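Local atomic coordinates of pesticidal crystal protein Cry2Aa (Bacillus thuringiensis serovar kurstaki, PDB entry 1I5P), a protein that binds to midgut epithelial cells of dipteran and lepidopteran insect larvae and promotes their colloid-osmotic lysis. Residues N416-P430 and R461-I474. Numbering follows the deposited sequence.
Sequences NYFPDYFIRNISGVP and RAYLVSVHNRKNNI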
loop_
_atom_site.group_PDB
_atom_site.type_symbol
_atom_site.label_atom_id
_atom_site.label_comp_id
_atom_site.label_asym_id
_atom_site.label_seq_id
_atom_site.Cartn_x
_atom_site.Cartn_y
_atom_site.Cartn_z
ATOM N N ASN A 416 -12.317 -10.653 0.514
ATOM C CA ASN A 416 -11.384 -9.539 0.535
ATOM C C ASN A 416 -10.730 -9.389 -0.824
ATOM O O ASN A 416 -10.121 -10.318 -1.344
ATOM C CB ASN A 416 -10.349 -9.777 1.630
ATOM C CG ASN A 416 -10.998 -10.152 2.947
ATOM O OD1 ASN A 416 -11.646 -9.319 3.588
ATOM N ND2 ASN A 416 -10.849 -11.415 3.352
ATOM N N TYR A 417 -10.861 -8.196 -1.391
ATOM C CA TYR A 417 -10.318 -7.917 -2.711
ATOM C C TYR A 417 -10.360 -6.417 -2.974
ATOM O O TYR A 417 -11.264 -5.730 -2.504
ATOM C CB TYR A 417 -11.168 -8.641 -3.762
ATOM C CG TYR A 417 -10.938 -8.175 -5.179
ATOM C CD1 TYR A 417 -9.849 -8.638 -5.912
ATOM C CD2 TYR A 417 -11.789 -7.237 -5.778
ATOM C CE1 TYR A 417 -9.602 -8.184 -7.200
ATOM C CE2 TYR A 417 -11.549 -6.772 -7.069
ATOM C CZ TYR A 417 -10.452 -7.249 -7.771
ATOM O OH TYR A 417 -10.181 -6.766 -9.031
ATOM N N PHE A 418 -9.375 -5.914 -3.710
ATOM C CA PHE A 418 -9.323 -4.498 -4.068
ATOM C C PHE A 418 -8.828 -4.405 -5.509
ATOM O O PHE A 418 -7.867 -5.082 -5.874
ATOM C CB PHE A 418 -8.373 -3.727 -3.140
ATOM C CG PHE A 418 -8.671 -3.908 -1.676
ATOM C CD1 PHE A 418 -8.088 -4.949 -0.957
ATOM C CD2 PHE A 418 -9.546 -3.046 -1.018
ATOM C CE1 PHE A 418 -8.367 -5.132 0.403
ATOM C CE2 PHE A 418 -9.836 -3.215 0.337
ATOM C CZ PHE A 418 -9.245 -4.262 1.050
ATOM N N PRO A 419 -9.470 -3.564 -6.342
ATOM C CA PRO A 419 -9.081 -3.398 -7.748
ATOM C C PRO A 419 -7.594 -3.137 -7.896
ATOM O O PRO A 419 -7.031 -2.334 -7.152
ATOM C CB PRO A 419 -9.929 -2.205 -8.200
ATOM C CG PRO A 419 -11.175 -2.387 -7.395
ATOM C CD PRO A 419 -10.599 -2.674 -6.017
ATOM N N ASP A 420 -6.967 -3.828 -8.846
ATOM C CA ASP A 420 -5.529 -3.696 -9.114
ATOM C C ASP A 420 -4.622 -4.149 -7.971
ATOM O O ASP A 420 -3.405 -3.943 -8.005
ATOM C CB ASP A 420 -5.194 -2.256 -9.510
ATOM C CG ASP A 420 -5.858 -1.844 -10.818
ATOM O OD1 ASP A 420 -5.634 -2.522 -11.846
ATOM O OD2 ASP A 420 -6.605 -0.843 -10.815
ATOM N N TYR A 421 -5.211 -4.763 -6.952
ATOM C CA TYR A 421 -4.421 -5.279 -5.841
ATOM C C TYR A 421 -4.374 -6.785 -5.952
ATOM O O TYR A 421 -5.382 -7.427 -6.258
ATOM C CB TYR A 421 -5.034 -4.913 -4.483
ATOM C CG TYR A 421 -4.722 -3.514 -3.999
ATOM C CD1 TYR A 421 -5.355 -2.406 -4.561
ATOM C CD2 TYR A 421 -3.828 -3.302 -2.947
ATOM C CE1 TYR A 421 -5.115 -1.126 -4.093
ATOM C CE2 TYR A 421 -3.579 -2.017 -2.467
ATOM C CZ TYR A 421 -4.227 -0.936 -3.042
ATOM O OH TYR A 421 -3.988 0.337 -2.574
ATOM N N PHE A 422 -3.198 -7.349 -5.717
ATOM C CA PHE A 422 -3.034 -8.793 -5.758
ATOM C C PHE A 422 -2.682 -9.263 -4.360
ATOM O O PHE A 422 -2.106 -8.512 -3.567
ATOM C CB PHE A 422 -1.900 -9.200 -6.708
ATOM C CG PHE A 422 -2.108 -8.778 -8.134
ATOM C CD1 PHE A 422 -1.697 -7.523 -8.569
ATOM C CD2 PHE A 422 -2.724 -9.631 -9.040
ATOM C CE1 PHE A 422 -1.887 -7.126 -9.891
ATOM C CE2 PHE A 422 -2.923 -9.241 -10.370
ATOM C CZ PHE A 422 -2.503 -7.983 -10.790
ATOM N N ILE A 423 -3.042 -10.500 -4.046
ATOM C CA ILE A 423 -2.682 -11.040 -2.753
ATOM C C ILE A 423 -1.251 -11.528 -2.961
ATOM O O ILE A 423 -1.031 -12.622 -3.475
ATOM C CB ILE A 423 -3.594 -12.213 -2.352
ATOM C CG1 ILE A 423 -5.009 -11.694 -2.071
ATOM C CG2 ILE A 423 -3.032 -12.913 -1.118
ATOM C CD1 ILE A 423 -6.019 -12.786 -1.788
ATOM N N ARG A 424 -0.284 -10.693 -2.595
ATOM C CA ARG A 424 1.122 -11.036 -2.756
ATOM C C ARG A 424 1.706 -11.807 -1.581
ATOM O O ARG A 424 2.849 -12.253 -1.631
ATOM C CB ARG A 424 1.946 -9.776 -3.015
ATOM C CG ARG A 424 1.654 -9.130 -4.368
ATOM C CD ARG A 424 1.914 -10.095 -5.519
ATOM N NE ARG A 424 1.590 -9.487 -6.805
ATOM C CZ ARG A 424 1.552 -10.142 -7.960
ATOM N NH1 ARG A 424 1.822 -11.442 -8.003
ATOM N NH2 ARG A 424 1.226 -9.497 -9.072
ATOM N N ASN A 425 0.932 -11.952 -0.516
ATOM C CA ASN A 425 1.397 -12.719 0.630
ATOM C C ASN A 425 0.225 -13.159 1.485
ATOM O O ASN A 425 -0.851 -12.560 1.446
ATOM C CB ASN A 425 2.389 -11.916 1.483
ATOM C CG ASN A 425 3.228 -12.810 2.397
ATOM O OD1 ASN A 425 3.289 -14.021 2.209
ATOM N ND2 ASN A 425 3.887 -12.210 3.380
ATOM N N ILE A 426 0.433 -14.232 2.238
ATOM C CA ILE A 426 -0.588 -14.753 3.133
ATOM C C ILE A 426 0.080 -14.999 4.476
ATOM O O ILE A 426 1.247 -15.383 4.544
ATOM C CB ILE A 426 -1.185 -16.079 2.616
ATOM C CG1 ILE A 426 -1.977 -15.822 1.328
ATOM C CG2 ILE A 426 -2.092 -16.695 3.674
ATOM C CD1 ILE A 426 -2.464 -17.083 0.638
ATOM N N SER A 427 -0.658 -14.749 5.547
ATOM C CA SER A 427 -0.139 -14.970 6.880
ATOM C C SER A 427 -1.308 -15.455 7.711
ATOM O O SER A 427 -2.294 -15.949 7.172
ATOM C CB SER A 427 0.431 -13.672 7.455
ATOM O OG SER A 427 1.170 -13.917 8.638
ATOM N N GLY A 428 -1.207 -15.313 9.022
ATOM C CA GLY A 428 -2.289 -15.757 9.876
ATOM C C GLY A 428 -1.898 -15.711 11.334
ATOM O O GLY A 428 -0.738 -15.461 11.670
ATOM N N VAL A 429 -2.877 -15.941 12.200
ATOM C CA VAL A 429 -2.637 -15.940 13.633
ATOM C C VAL A 429 -3.414 -17.071 14.289
ATOM O O VAL A 429 -4.413 -17.550 13.747
ATOM C CB VAL A 429 -3.067 -14.605 14.289
ATOM C CG1 VAL A 429 -2.258 -13.457 13.713
ATOM C CG2 VAL A 429 -4.555 -14.364 14.072
ATOM N N PRO A 430 -2.938 -17.545 15.450
ATOM C CA PRO A 430 -3.643 -18.623 16.148
ATOM C C PRO A 430 -4.772 -17.970 16.952
ATOM O O PRO A 430 -4.866 -16.740 16.996
ATOM C CB PRO A 430 -2.560 -19.198 17.051
ATOM C CG PRO A 430 -1.815 -17.966 17.446
ATOM C CD PRO A 430 -1.643 -17.274 16.096
ATOM N N ARG A 461 -6.053 -23.334 16.514
ATOM C CA ARG A 461 -6.700 -22.788 15.333
ATOM C C ARG A 461 -5.769 -21.858 14.567
ATOM O O ARG A 461 -4.865 -21.253 15.138
ATOM C CB ARG A 461 -7.956 -22.013 15.736
ATOM C CG ARG A 461 -9.084 -22.869 16.303
ATOM C CD ARG A 461 -9.795 -23.632 15.207
ATOM N NE ARG A 461 -10.991 -24.317 15.690
ATOM C CZ ARG A 461 -10.987 -25.452 16.378
ATOM N NH1 ARG A 461 -9.843 -26.053 16.675
ATOM N NH2 ARG A 461 -12.135 -25.991 16.761
ATOM N N ALA A 462 -6.002 -21.760 13.263
ATOM C CA ALA A 462 -5.220 -20.887 12.403
ATOM C C ALA A 462 -6.194 -19.991 11.648
ATOM O O ALA A 462 -7.074 -20.483 10.949
ATOM C CB ALA A 462 -4.395 -21.708 11.419
ATOM N N TYR A 463 -6.044 -18.682 11.814
ATOM C CA TYR A 463 -6.892 -17.714 11.130
ATOM C C TYR A 463 -5.984 -16.912 10.208
ATOM O O TYR A 463 -5.152 -16.130 10.662
ATOM C CB TYR A 463 -7.589 -16.814 12.152
ATOM C CG TYR A 463 -8.477 -17.597 13.097
ATOM C CD1 TYR A 463 -8.095 -17.830 14.421
ATOM C CD2 TYR A 463 -9.684 -18.133 12.655
ATOM C CE1 TYR A 463 -8.904 -18.585 15.283
ATOM C CE2 TYR A 463 -10.497 -18.887 13.501
ATOM C CZ TYR A 463 -10.105 -19.109 14.811
ATOM O OH TYR A 463 -10.927 -19.855 15.629
ATOM N N LEU A 464 -6.155 -17.119 8.907
ATOM C CA LEU A 464 -5.321 -16.482 7.900
ATOM C C LEU A 464 -5.596 -15.019 7.603
ATOM O O LEU A 464 -6.710 -14.517 7.786
ATOM C CB LEU A 464 -5.382 -17.287 6.601
ATOM C CG LEU A 464 -5.157 -18.788 6.797
ATOM C CD1 LEU A 464 -5.114 -19.482 5.450
ATOM C CD2 LEU A 464 -3.861 -19.020 7.564
ATOM N N VAL A 465 -4.545 -14.355 7.137
ATOM C CA VAL A 465 -4.568 -12.947 6.786
ATOM C C VAL A 465 -4.059 -12.815 5.354
ATOM O O VAL A 465 -2.987 -13.327 5.022
ATOM C CB VAL A 465 -3.630 -12.145 7.725
ATOM C CG1 VAL A 465 -3.469 -10.708 7.230
ATOM C CG2 VAL A 465 -4.174 -12.182 9.153
ATOM N N SER A 466 -4.826 -12.148 4.498
ATOM C CA SER A 466 -4.382 -11.952 3.123
ATOM C C SER A 466 -3.723 -10.573 3.018
ATOM O O SER A 466 -4.216 -9.589 3.576
ATOM C CB SER A 466 -5.553 -12.089 2.136
ATOM O OG SER A 466 -6.636 -11.241 2.463
ATOM N N VAL A 467 -2.583 -10.529 2.333
ATOM C CA VAL A 467 -1.818 -9.301 2.150
ATOM C C VAL A 467 -1.975 -8.837 0.709
ATOM O O VAL A 467 -1.492 -9.489 -0.222
ATOM C CB VAL A 467 -0.319 -9.532 2.439
ATOM C CG1 VAL A 467 0.411 -8.201 2.492
ATOM C CG2 VAL A 467 -0.150 -10.292 3.752
ATOM N N HIS A 468 -2.645 -7.705 0.538
ATOM C CA HIS A 468 -2.910 -7.157 -0.786
ATOM C C HIS A 468 -1.974 -6.008 -1.143
ATOM O O HIS A 468 -1.747 -5.092 -0.343
ATOM C CB HIS A 468 -4.362 -6.682 -0.854
ATOM C CG HIS A 468 -5.352 -7.721 -0.424
ATOM N ND1 HIS A 468 -6.268 -8.284 -1.285
ATOM C CD2 HIS A 468 -5.561 -8.305 0.781
ATOM C CE1 HIS A 468 -6.999 -9.170 -0.630
ATOM N NE2 HIS A 468 -6.589 -9.199 0.626
ATOM N N ASN A 469 -1.432 -6.059 -2.354
ATOM C CA ASN A 469 -0.525 -5.021 -2.808
ATOM C C ASN A 469 -0.650 -4.868 -4.318
ATOM O O ASN A 469 -0.995 -5.826 -5.019
ATOM C CB ASN A 469 0.913 -5.385 -2.411
ATOM C CG ASN A 469 1.855 -4.202 -2.480
ATOM O OD1 ASN A 469 2.276 -3.797 -3.563
ATOM N ND2 ASN A 469 2.184 -3.633 -1.325
ATOM N N ARG A 470 -0.367 -3.666 -4.812
ATOM C CA ARG A 470 -0.443 -3.389 -6.238
ATOM C C ARG A 470 0.685 -4.047 -7.026
ATOM O O ARG A 470 0.551 -4.276 -8.233
ATOM C CB ARG A 470 -0.400 -1.886 -6.483
ATOM C CG ARG A 470 -1.675 -1.145 -6.125
ATOM C CD ARG A 470 -1.617 0.276 -6.650
ATOM N NE ARG A 470 -2.951 0.832 -6.866
ATOM C CZ ARG A 470 -3.623 1.553 -5.977
ATOM N NH1 ARG A 470 -3.088 1.818 -4.793
ATOM N NH2 ARG A 470 -4.828 2.014 -6.276
ATOM N N LYS A 471 1.794 -4.332 -6.347
ATOM C CA LYS A 471 2.958 -4.947 -6.980
ATOM C C LYS A 471 2.573 -5.927 -8.080
ATOM O O LYS A 471 1.816 -6.865 -7.847
ATOM C CB LYS A 471 3.811 -5.668 -5.937
ATOM C CG LYS A 471 5.104 -6.226 -6.500
ATOM C CD LYS A 471 5.947 -5.110 -7.107
ATOM C CE LYS A 471 7.316 -5.619 -7.526
ATOM N NZ LYS A 471 8.210 -4.502 -7.950
ATOM N N ASN A 472 3.109 -5.716 -9.276
ATOM C CA ASN A 472 2.777 -6.588 -10.394
ATOM C C ASN A 472 3.909 -6.717 -11.415
ATOM O O ASN A 472 3.965 -7.697 -12.163
ATOM C CB ASN A 472 1.502 -6.058 -11.065
ATOM C CG ASN A 472 0.858 -7.064 -12.010
ATOM O OD1 ASN A 472 0.978 -8.272 -11.830
ATOM N ND2 ASN A 472 0.144 -6.556 -13.012
ATOM N N ASN A 473 4.824 -5.749 -11.435
ATOM C CA ASN A 473 5.927 -5.787 -12.393
ATOM C C ASN A 473 7.037 -6.738 -11.962
ATOM O O ASN A 473 8.171 -6.332 -11.704
ATOM C CB ASN A 473 6.494 -4.379 -12.627
ATOM C CG ASN A 473 7.170 -3.799 -11.404
ATOM O OD1 ASN A 473 6.675 -3.923 -10.288
ATOM N ND2 ASN A 473 8.306 -3.141 -11.617
ATOM N N ILE A 474 6.687 -8.016 -11.899
ATOM C CA ILE A 474 7.622 -9.061 -11.522
ATOM C C ILE A 474 7.940 -9.857 -12.781
ATOM O O ILE A 474 7.069 -10.517 -13.346
ATOM C CB ILE A 474 7.006 -10.016 -10.482
ATOM C CG1 ILE A 474 6.524 -9.224 -9.258
ATOM C CG2 ILE A 474 8.037 -11.064 -10.072
ATOM C CD1 ILE A 474 5.612 -10.008 -8.323
HETATM O O HOH W 1 -6.915 -7.979 -4.036
HETATM O O HOH W 2 -1.415 -3.452 -9.992
#
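H468 sets its CG beside its own backbone N and anti to the carbonyl carbon (chi1 -52°), which slides the imidazole between F418 and I423. The edge of the F418 ring meets one face in a T-shaped pair, planes at 89° and centroids 5.3 Å apart; on the opposite face I423 CG1 makes a CH-pi contact, 3.9 Å from the ring centroid. Both imidazole nitrogens have partners, which should hold the ring's rotation: NE2 shares a 2.7 Å hydrogen bond with S466 OG, which also bonds to S376, and ND1 holds a water that bridges to F418 N and Y421 O. R424 bends at chi2 (-58°) and turns its guanidinium side-on to K471 O, gripping that one oxygen with NE at 2.8 Å and NH2 at 3.0 Å; I474 CD1 lies over a face of the group. Next to K471 in the chain, R470 runs extended from CG to NE across the Y421 ring, with CG over its face, 4.0 Å from the centroid. The backbones themselves pair antiparallel, from F422 with N469 to V429 with Y463, through N-H...O=C bonds such as F422 N to N469 O. The register slips by one residue where R424 and N425 both face V467, a classic beta bulge whose two bonds to V467 O are weak. At G428 the strands draw together, its CA 3.7 Å from L464 CA. Strand 462-469 is the middle of a three-stranded antiparallel sheet, with 275-278 on its other side, in the middle domain of the toxin, the beta prism of the three-domain delta-endotoxin fold.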